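Local coordinates for acetylxylan esterase A (Aspergillus awamori, PDB 5X6S), which removes acetyl side groups from the xylan backbone, acting as a secreted serine esterase of carbohydrate esterase family 1 in plant biomass breakdown, at residues D50-F62 / I263-A275. Sequence-based numbering, arbitrary orientation.
Sequences DSPYATLSEQYGF and IHGDKDMEWFGFA
Tyr-53 OH donates to Asp-268 OD2 at 2.6 Å, the one direct hydrogen bond across this helix pair. It meets the oxygen nearly along the C-O axis; OD2 lies at the ring edge, in its plane, with ring and carboxylate planes only 17° apart. OD1 is taken by Tyr-142 OH; two phenols thus grip this buried carboxylate and fix its rotation.

Apolar contacts flank the bond. The CG2 branch of Ile-263 packs on Pro-52 CD (3.7 Å), while its CD1 meets Ser-51 CB. Pro-52 CG rests on Gly-265 CA at 3.7 Å, and Leu-56 CD1 lies against the Gly-265 carbonyl.

Sulfur and rings fill the other end. Met-269, bent at chi2 and chi3, brings its sulfur against two rings: SD lies 3.5 Å from Phe-62 CE2 and also meets Tyr-60, obliquely in both cases, two Met-aromatic contacts. Phe-62 sets CD2 over the centre of the Phe-274 face with planes inclined by 33°, and Phe-274 CB makes a CH-pi contact 4.2 Å from the Tyr-60 ring centroid.

At the solvent side a water donates to Gln-59 OE1 and, more distantly, to Asp-266 OD1.

Helices 53-60 and 265-272, crossing at -51°, pack side by side on one face of the alpha/beta-hydrolase sheet, touching strand 33-37. The seam between the C-terminal helix and helix 53-60 is thus largely apolar, with one buried phenol-carboxylate bond crossing it.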
ATOM      1  N   ASP A  50     -18.886  -4.426  21.586  1.00 19.36           N
ATOM      2  CA  ASP A  50     -19.471  -3.080  21.635  1.00 20.99           C
ATOM      3  C   ASP A  50     -19.280  -2.308  20.326  1.00 21.43           C
ATOM      4  O   ASP A  50     -19.001  -1.100  20.356  1.00 23.19           O
ATOM      5  CB  ASP A  50     -18.742  -2.261  22.736  1.00 22.97           C
ATOM      6  CG  ASP A  50     -19.504  -0.980  23.138  1.00 28.22           C
ATOM      7  OD1 ASP A  50     -20.722  -0.875  22.863  1.00 29.93           O
ATOM      8  OD2 ASP A  50     -18.849  -0.077  23.727  1.00 32.55           O
ATOM      9  N   SER A  51     -19.339  -2.978  19.169  1.00 18.70           N
ATOM     10  CA  SER A  51     -19.227  -2.277  17.909  1.00 17.62           C
ATOM     11  C   SER A  51     -19.951  -3.145  16.917  1.00 17.96           C
ATOM     12  O   SER A  51     -20.138  -4.321  17.183  1.00 17.32           O
ATOM     13  CB  SER A  51     -17.766  -2.096  17.501  1.00 17.39           C
ATOM     14  OG  SER A  51     -17.068  -3.333  17.381  1.00 16.73           O
ATOM     15  N   PRO A  52     -20.323  -2.567  15.768  1.00 17.64           N
ATOM     16  CA  PRO A  52     -21.069  -3.343  14.785  1.00 17.15           C
ATOM     17  C   PRO A  52     -20.208  -4.118  13.805  1.00 16.40           C
ATOM     18  O   PRO A  52     -20.776  -4.745  12.914  1.00 16.85           O
ATOM     19  CB  PRO A  52     -21.860  -2.251  14.030  1.00 17.13           C
ATOM     20  CG  PRO A  52     -20.944  -1.046  14.059  1.00 16.66           C
ATOM     21  CD  PRO A  52     -20.299  -1.115  15.442  1.00 17.22           C
ATOM     22  N   TYR A  53     -18.875  -4.080  13.912  1.00 15.83           N
ATOM     23  CA  TYR A  53     -18.013  -4.569  12.813  1.00 15.31           C
ATOM     24  C   TYR A  53     -18.087  -6.060  12.549  1.00 15.08           C
ATOM     25  O   TYR A  53     -18.016  -6.493  11.388  1.00 14.87           O
ATOM     26  CB  TYR A  53     -16.528  -4.117  12.995  1.00 14.75           C
ATOM     27  CG  TYR A  53     -16.415  -2.627  13.101  1.00 15.17           C
ATOM     28  CD1 TYR A  53     -16.856  -1.826  12.075  1.00 14.88           C
ATOM     29  CD2 TYR A  53     -16.028  -2.009  14.305  1.00 15.34           C
ATOM     30  CE1 TYR A  53     -16.841  -0.422  12.177  1.00 16.83           C
ATOM     31  CE2 TYR A  53     -16.029  -0.634  14.423  1.00 16.14           C
ATOM     32  CZ  TYR A  53     -16.428   0.148  13.356  1.00 15.45           C
ATOM     33  OH  TYR A  53     -16.456   1.486  13.477  1.00 15.54           O
ATOM     34  N   ALA A  54     -18.196  -6.863  13.599  1.00 15.01           N
ATOM     35  CA  ALA A  54     -18.360  -8.330  13.394  1.00 16.01           C
ATOM     36  C   ALA A  54     -19.674  -8.674  12.707  1.00 16.31           C
ATOM     37  O   ALA A  54     -19.699  -9.529  11.826  1.00 16.68           O
ATOM     38  CB  ALA A  54     -18.248  -9.095  14.734  1.00 16.37           C
ATOM     39  N   THR A  55     -20.756  -7.987  13.071  1.00 17.21           N
ATOM     40  CA  THR A  55     -22.042  -8.159  12.419  1.00 17.29           C
ATOM     41  C   THR A  55     -21.902  -7.785  10.931  1.00 16.48           C
ATOM     42  O   THR A  55     -22.322  -8.522  10.043  1.00 17.03           O
ATOM     43  CB  THR A  55     -23.165  -7.310  13.113  1.00 18.72           C
ATOM     44  OG1 THR A  55     -23.391  -7.816  14.423  1.00 19.67           O
ATOM     45  CG2 THR A  55     -24.475  -7.341  12.358  1.00 20.39           C
ATOM     46  N   LEU A  56     -21.289  -6.635  10.675  1.00 16.96           N
ATOM     47  CA  LEU A  56     -21.059  -6.175   9.289  1.00 16.56           C
ATOM     48  C   LEU A  56     -20.109  -7.088   8.469  1.00 16.44           C
ATOM     49  O   LEU A  56     -20.290  -7.242   7.236  1.00 16.44           O
ATOM     50  CB  LEU A  56     -20.594  -4.726   9.297  1.00 16.53           C
ATOM     51  CG  LEU A  56     -21.606  -3.667   9.791  1.00 18.28           C
ATOM     52  CD1 LEU A  56     -20.915  -2.370  10.169  1.00 18.38           C
ATOM     53  CD2 LEU A  56     -22.722  -3.417   8.756  1.00 19.12           C
ATOM     54  N   SER A  57     -19.125  -7.696   9.125  1.00 16.14           N
ATOM     55  CA  SER A  57     -18.200  -8.644   8.463  1.00 16.27           C
ATOM     56  C   SER A  57     -18.951  -9.846   7.900  1.00 16.97           C
ATOM     57  O   SER A  57     -18.563 -10.428   6.927  1.00 18.04           O
ATOM     58  CB  SER A  57     -17.120  -9.126   9.421  1.00 16.40           C
ATOM     59  OG  SER A  57     -17.559 -10.189  10.219  1.00 19.09           O
ATOM     60  N   GLU A  58     -20.067 -10.196   8.521  1.00 17.65           N
ATOM     61  CA  GLU A  58     -20.897 -11.263   7.994  1.00 17.40           C
ATOM     62  C   GLU A  58     -21.684 -10.844   6.758  1.00 17.05           C
ATOM     63  O   GLU A  58     -22.107 -11.698   5.987  1.00 17.83           O
ATOM     64  CB  GLU A  58     -21.820 -11.827   9.078  1.00 17.38           C
ATOM     65  CG  GLU A  58     -21.060 -12.547  10.208  1.00 17.88           C
ATOM     66  CD  GLU A  58     -20.433 -13.880   9.828  1.00 18.27           C
ATOM     67  OE1 GLU A  58     -20.565 -14.339   8.662  1.00 20.47           O
ATOM     68  OE2 GLU A  58     -19.762 -14.467  10.704  1.00 18.00           O
ATOM     69  N   GLN A  59     -21.870  -9.542   6.550  1.00 18.69           N
ATOM     70  CA  GLN A  59     -22.468  -9.078   5.337  1.00 19.71           C
ATOM     71  C   GLN A  59     -21.413  -8.967   4.255  1.00 19.33           C
ATOM     72  O   GLN A  59     -21.631  -9.415   3.112  1.00 21.52           O
ATOM     73  CB  GLN A  59     -23.139  -7.745   5.527  1.00 21.80           C
ATOM     74  CG  GLN A  59     -24.339  -7.813   6.438  1.00 26.45           C
ATOM     75  CD  GLN A  59     -24.817  -6.439   6.872  1.00 29.09           C
ATOM     76  OE1 GLN A  59     -24.861  -5.480   6.054  1.00 26.82           O
ATOM     77  NE2 GLN A  59     -25.140  -6.325   8.184  1.00 23.49           N
ATOM     78  N   TYR A  60     -20.278  -8.367   4.604  1.00 18.43           N
ATOM     79  CA  TYR A  60     -19.286  -7.911   3.588  1.00 19.07           C
ATOM     80  C   TYR A  60     -18.062  -8.797   3.486  1.00 18.92           C
ATOM     81  O   TYR A  60     -17.274  -8.687   2.537  1.00 19.62           O
ATOM     82  CB  TYR A  60     -18.928  -6.438   3.867  1.00 19.79           C
ATOM     83  CG  TYR A  60     -20.080  -5.480   3.678  1.00 19.48           C
ATOM     84  CD1 TYR A  60     -20.571  -5.185   2.410  1.00 21.11           C
ATOM     85  CD2 TYR A  60     -20.715  -4.904   4.769  1.00 18.21           C
ATOM     86  CE1 TYR A  60     -21.633  -4.306   2.251  1.00 20.33           C
ATOM     87  CE2 TYR A  60     -21.781  -4.051   4.612  1.00 20.01           C
ATOM     88  CZ  TYR A  60     -22.242  -3.768   3.353  1.00 21.25           C
ATOM     89  OH  TYR A  60     -23.287  -2.882   3.222  1.00 24.23           O
ATOM     90  N   GLY A  61     -17.908  -9.716   4.425  1.00 18.07           N
ATOM     91  CA  GLY A  61     -16.893 -10.762   4.347  1.00 16.55           C
ATOM     92  C   GLY A  61     -15.471 -10.395   4.708  1.00 16.26           C
ATOM     93  O   GLY A  61     -14.550 -11.189   4.431  1.00 17.51           O
ATOM     94  N   PHE A  62     -15.266  -9.220   5.308  1.00 14.85           N
ATOM     95  CA  PHE A  62     -13.940  -8.824   5.717  1.00 15.90           C
ATOM     96  C   PHE A  62     -13.579  -9.410   7.085  1.00 16.17           C
ATOM     97  O   PHE A  62     -14.465  -9.895   7.823  1.00 16.79           O
ATOM     98  CB  PHE A  62     -13.827  -7.304   5.748  1.00 16.09           C
ATOM     99  CG  PHE A  62     -14.903  -6.585   6.559  1.00 14.79           C
ATOM    100  CD1 PHE A  62     -14.834  -6.519   7.977  1.00 15.08           C
ATOM    101  CD2 PHE A  62     -15.961  -5.967   5.925  1.00 13.98           C
ATOM    102  CE1 PHE A  62     -15.812  -5.852   8.689  1.00 14.78           C
ATOM    103  CE2 PHE A  62     -16.928  -5.259   6.636  1.00 14.69           C
ATOM    104  CZ  PHE A  62     -16.859  -5.221   8.013  1.00 15.09           C
ATOM    105  N   ILE A 263     -20.728   4.962  17.026  1.00 19.93           N
ATOM    106  CA  ILE A 263     -20.279   4.443  15.765  1.00 19.62           C
ATOM    107  C   ILE A 263     -21.442   4.360  14.782  1.00 20.98           C
ATOM    108  O   ILE A 263     -22.527   3.873  15.114  1.00 20.97           O
ATOM    109  CB  ILE A 263     -19.728   3.001  15.953  1.00 19.53           C
ATOM    110  CG1 ILE A 263     -18.494   2.987  16.835  1.00 19.15           C
ATOM    111  CG2 ILE A 263     -19.431   2.364  14.600  1.00 19.91           C
ATOM    112  CD1 ILE A 263     -18.104   1.592  17.296  1.00 18.96           C
ATOM    113  N   HIS A 264     -21.235   4.834  13.557  1.00 21.01           N
ATOM    114  CA  HIS A 264     -22.205   4.717  12.519  1.00 19.97           C
ATOM    115  C   HIS A 264     -21.663   3.636  11.579  1.00 20.95           C
ATOM    116  O   HIS A 264     -21.041   3.934  10.555  1.00 20.78           O
ATOM    117  CB  HIS A 264     -22.408   6.044  11.773  1.00 20.12           C
ATOM    118  CG  HIS A 264     -23.110   7.095  12.579  1.00 18.67           C
ATOM    119  ND1 HIS A 264     -22.693   7.487  13.832  1.00 20.82           N
ATOM    120  CD2 HIS A 264     -24.232   7.806  12.317  1.00 20.04           C
ATOM    121  CE1 HIS A 264     -23.521   8.404  14.306  1.00 21.46           C
ATOM    122  NE2 HIS A 264     -24.458   8.619  13.398  1.00 21.01           N
ATOM    123  N   GLY A 265     -21.923   2.376  11.915  1.00 21.23           N
ATOM    124  CA  GLY A 265     -21.354   1.237  11.171  1.00 19.21           C
ATOM    125  C   GLY A 265     -21.686   1.200   9.667  1.00 20.25           C
ATOM    126  O   GLY A 265     -20.798   0.976   8.843  1.00 16.87           O
ATOM    127  N   ASP A 266     -22.956   1.433   9.283  1.00 20.63           N
ATOM    128  CA  ASP A 266     -23.255   1.433   7.868  1.00 21.03           C
ATOM    129  C   ASP A 266     -22.507   2.565   7.131  1.00 20.40           C
ATOM    130  O   ASP A 266     -22.027   2.374   6.011  1.00 20.45           O
ATOM    131  CB  ASP A 266     -24.768   1.537   7.566  1.00 23.96           C
ATOM    132  CG  ASP A 266     -25.610   0.429   8.251  1.00 27.34           C
ATOM    133  OD1 ASP A 266     -25.097  -0.596   8.687  1.00 30.45           O
ATOM    134  OD2 ASP A 266     -26.830   0.631   8.367  1.00 33.65           O
ATOM    135  N   LYS A 267     -22.417   3.718   7.771  1.00 19.43           N
ATOM    136  CA  LYS A 267     -21.650   4.853   7.204  1.00 20.33           C
ATOM    137  C   LYS A 267     -20.165   4.540   7.043  1.00 18.63           C
ATOM    138  O   LYS A 267     -19.530   4.988   6.099  1.00 18.40           O
ATOM    139  CB  LYS A 267     -21.851   6.137   8.019  1.00 19.85           C
ATOM    140  CG  LYS A 267     -23.287   6.666   8.102  1.00 24.46           C
ATOM    141  CD  LYS A 267     -24.053   6.545   6.805  1.00 28.15           C
ATOM    142  CE  LYS A 267     -23.665   7.572   5.815  1.00 30.12           C
ATOM    143  NZ  LYS A 267     -24.704   7.643   4.722  1.00 35.18           N
ATOM    144  N   ASP A 268     -19.618   3.766   7.973  1.00 19.58           N
ATOM    145  CA  ASP A 268     -18.224   3.322   7.875  1.00 19.11           C
ATOM    146  C   ASP A 268     -18.067   2.469   6.630  1.00 18.54           C
ATOM    147  O   ASP A 268     -17.103   2.644   5.878  1.00 17.71           O
ATOM    148  CB  ASP A 268     -17.772   2.505   9.095  1.00 19.27           C
ATOM    149  CG  ASP A 268     -17.740   3.277  10.388  1.00 19.03           C
ATOM    150  OD1 ASP A 268     -17.845   4.528  10.412  1.00 17.60           O
ATOM    151  OD2 ASP A 268     -17.639   2.619  11.463  1.00 18.86           O
ATOM    152  N   MET A 269     -18.995   1.530   6.410  1.00 18.69           N
ATOM    153  CA  MET A 269     -19.001   0.687   5.222  1.00 17.70           C
ATOM    154  C   MET A 269     -18.939   1.481   3.904  1.00 19.67           C
ATOM    155  O   MET A 269     -18.290   1.073   2.918  1.00 18.62           O
ATOM    156  CB  MET A 269     -20.214  -0.272   5.241  1.00 17.76           C
ATOM    157  CG  MET A 269     -20.262  -1.277   6.396  1.00 17.68           C
ATOM    158  SD  MET A 269     -18.740  -2.291   6.542  1.00 18.88           S
ATOM    159  CE  MET A 269     -17.786  -1.362   7.733  1.00 15.49           C
ATOM    160  N   GLU A 270     -19.656   2.601   3.891  1.00 20.80           N
ATOM    161  CA  GLU A 270     -19.734   3.485   2.733  1.00 21.53           C
ATOM    162  C   GLU A 270     -18.409   4.233   2.565  1.00 19.87           C
ATOM    163  O   GLU A 270     -17.900   4.313   1.466  1.00 19.80           O
ATOM    164  CB  GLU A 270     -20.877   4.477   2.911  1.00 22.08           C
ATOM    165  CG  GLU A 270     -22.235   3.846   2.698  1.00 25.89           C
ATOM    166  CD  GLU A 270     -23.404   4.779   3.043  1.00 28.82           C
ATOM    167  OE1 GLU A 270     -23.216   6.015   3.088  1.00 30.15           O
ATOM    168  OE2 GLU A 270     -24.495   4.249   3.305  1.00 34.84           O
ATOM    169  N   TRP A 271     -17.843   4.739   3.675  1.00 19.17           N
ATOM    170  CA  TRP A 271     -16.586   5.491   3.605  1.00 18.56           C
ATOM    171  C   TRP A 271     -15.454   4.572   3.155  1.00 18.98           C
ATOM    172  O   TRP A 271     -14.611   4.924   2.305  1.00 17.47           O
ATOM    173  CB  TRP A 271     -16.262   6.103   4.965  1.00 20.04           C
ATOM    174  CG  TRP A 271     -14.948   6.821   5.033  1.00 19.93           C
ATOM    175  CD1 TRP A 271     -13.885   6.520   5.814  1.00 18.72           C
ATOM    176  CD2 TRP A 271     -14.556   7.953   4.236  1.00 21.33           C
ATOM    177  NE1 TRP A 271     -12.870   7.405   5.592  1.00 19.75           N
ATOM    178  CE2 TRP A 271     -13.263   8.304   4.626  1.00 20.41           C
ATOM    179  CE3 TRP A 271     -15.199   8.724   3.251  1.00 21.56           C
ATOM    180  CZ2 TRP A 271     -12.585   9.382   4.069  1.00 21.12           C
ATOM    181  CZ3 TRP A 271     -14.492   9.817   2.698  1.00 20.20           C
ATOM    182  CH2 TRP A 271     -13.220  10.108   3.103  1.00 18.96           C
ATOM    183  N   PHE A 272     -15.443   3.367   3.726  1.00 18.37           N
ATOM    184  CA  PHE A 272     -14.437   2.382   3.389  1.00 18.25           C
ATOM    185  C   PHE A 272     -14.599   1.919   1.970  1.00 19.25           C
ATOM    186  O   PHE A 272     -13.608   1.696   1.314  1.00 20.94           O
ATOM    187  CB  PHE A 272     -14.486   1.175   4.318  1.00 17.31           C
ATOM    188  CG  PHE A 272     -14.216   1.471   5.746  1.00 17.30           C
ATOM    189  CD1 PHE A 272     -13.662   2.647   6.140  1.00 16.19           C
ATOM    190  CD2 PHE A 272     -14.507   0.511   6.725  1.00 17.08           C
ATOM    191  CE1 PHE A 272     -13.427   2.906   7.467  1.00 17.16           C
ATOM    192  CE2 PHE A 272     -14.277   0.739   8.067  1.00 15.67           C
ATOM    193  CZ  PHE A 272     -13.712   1.955   8.454  1.00 17.33           C
ATOM    194  N   GLY A 273     -15.841   1.762   1.499  1.00 20.59           N
ATOM    195  CA  GLY A 273     -16.120   1.303   0.135  1.00 21.21           C
ATOM    196  C   GLY A 273     -16.711  -0.084   0.059  1.00 22.10           C
ATOM    197  O   GLY A 273     -16.956  -0.608  -1.033  1.00 21.56           O
ATOM    198  N   PHE A 274     -16.944  -0.717   1.215  1.00 21.27           N
ATOM    199  CA  PHE A 274     -17.577  -2.038   1.197  1.00 22.46           C
ATOM    200  C   PHE A 274     -18.997  -1.906   0.673  1.00 23.66           C
ATOM    201  O   PHE A 274     -19.454  -2.791  -0.056  1.00 22.97           O
ATOM    202  CB  PHE A 274     -17.597  -2.719   2.554  1.00 21.05           C
ATOM    203  CG  PHE A 274     -16.224  -3.152   3.047  1.00 20.18           C
ATOM    204  CD1 PHE A 274     -15.515  -4.155   2.390  1.00 20.13           C
ATOM    205  CD2 PHE A 274     -15.647  -2.549   4.155  1.00 18.05           C
ATOM    206  CE1 PHE A 274     -14.252  -4.556   2.859  1.00 19.73           C
ATOM    207  CE2 PHE A 274     -14.382  -2.931   4.619  1.00 18.10           C
ATOM    208  CZ  PHE A 274     -13.689  -3.949   3.963  1.00 18.40           C
ATOM    209  N   ALA A 275     -19.644  -0.792   1.023  1.00 24.41           N
ATOM    210  CA  ALA A 275     -21.011  -0.513   0.590  1.00 28.72           C
ATOM    211  C   ALA A 275     -20.992   0.565  -0.504  1.00 34.16           C
ATOM    212  O   ALA A 275     -21.451   0.301  -1.643  1.00 36.36           O
ATOM    213  CB  ALA A 275     -21.857  -0.057   1.744  1.00 26.72           C
ATOM    214  OXT ALA A 275     -20.513   1.713  -0.271  1.00 32.15           O
TER
HETATM  215  O   HOH W   1     -25.492  -2.858   6.326  1.00 37.71           O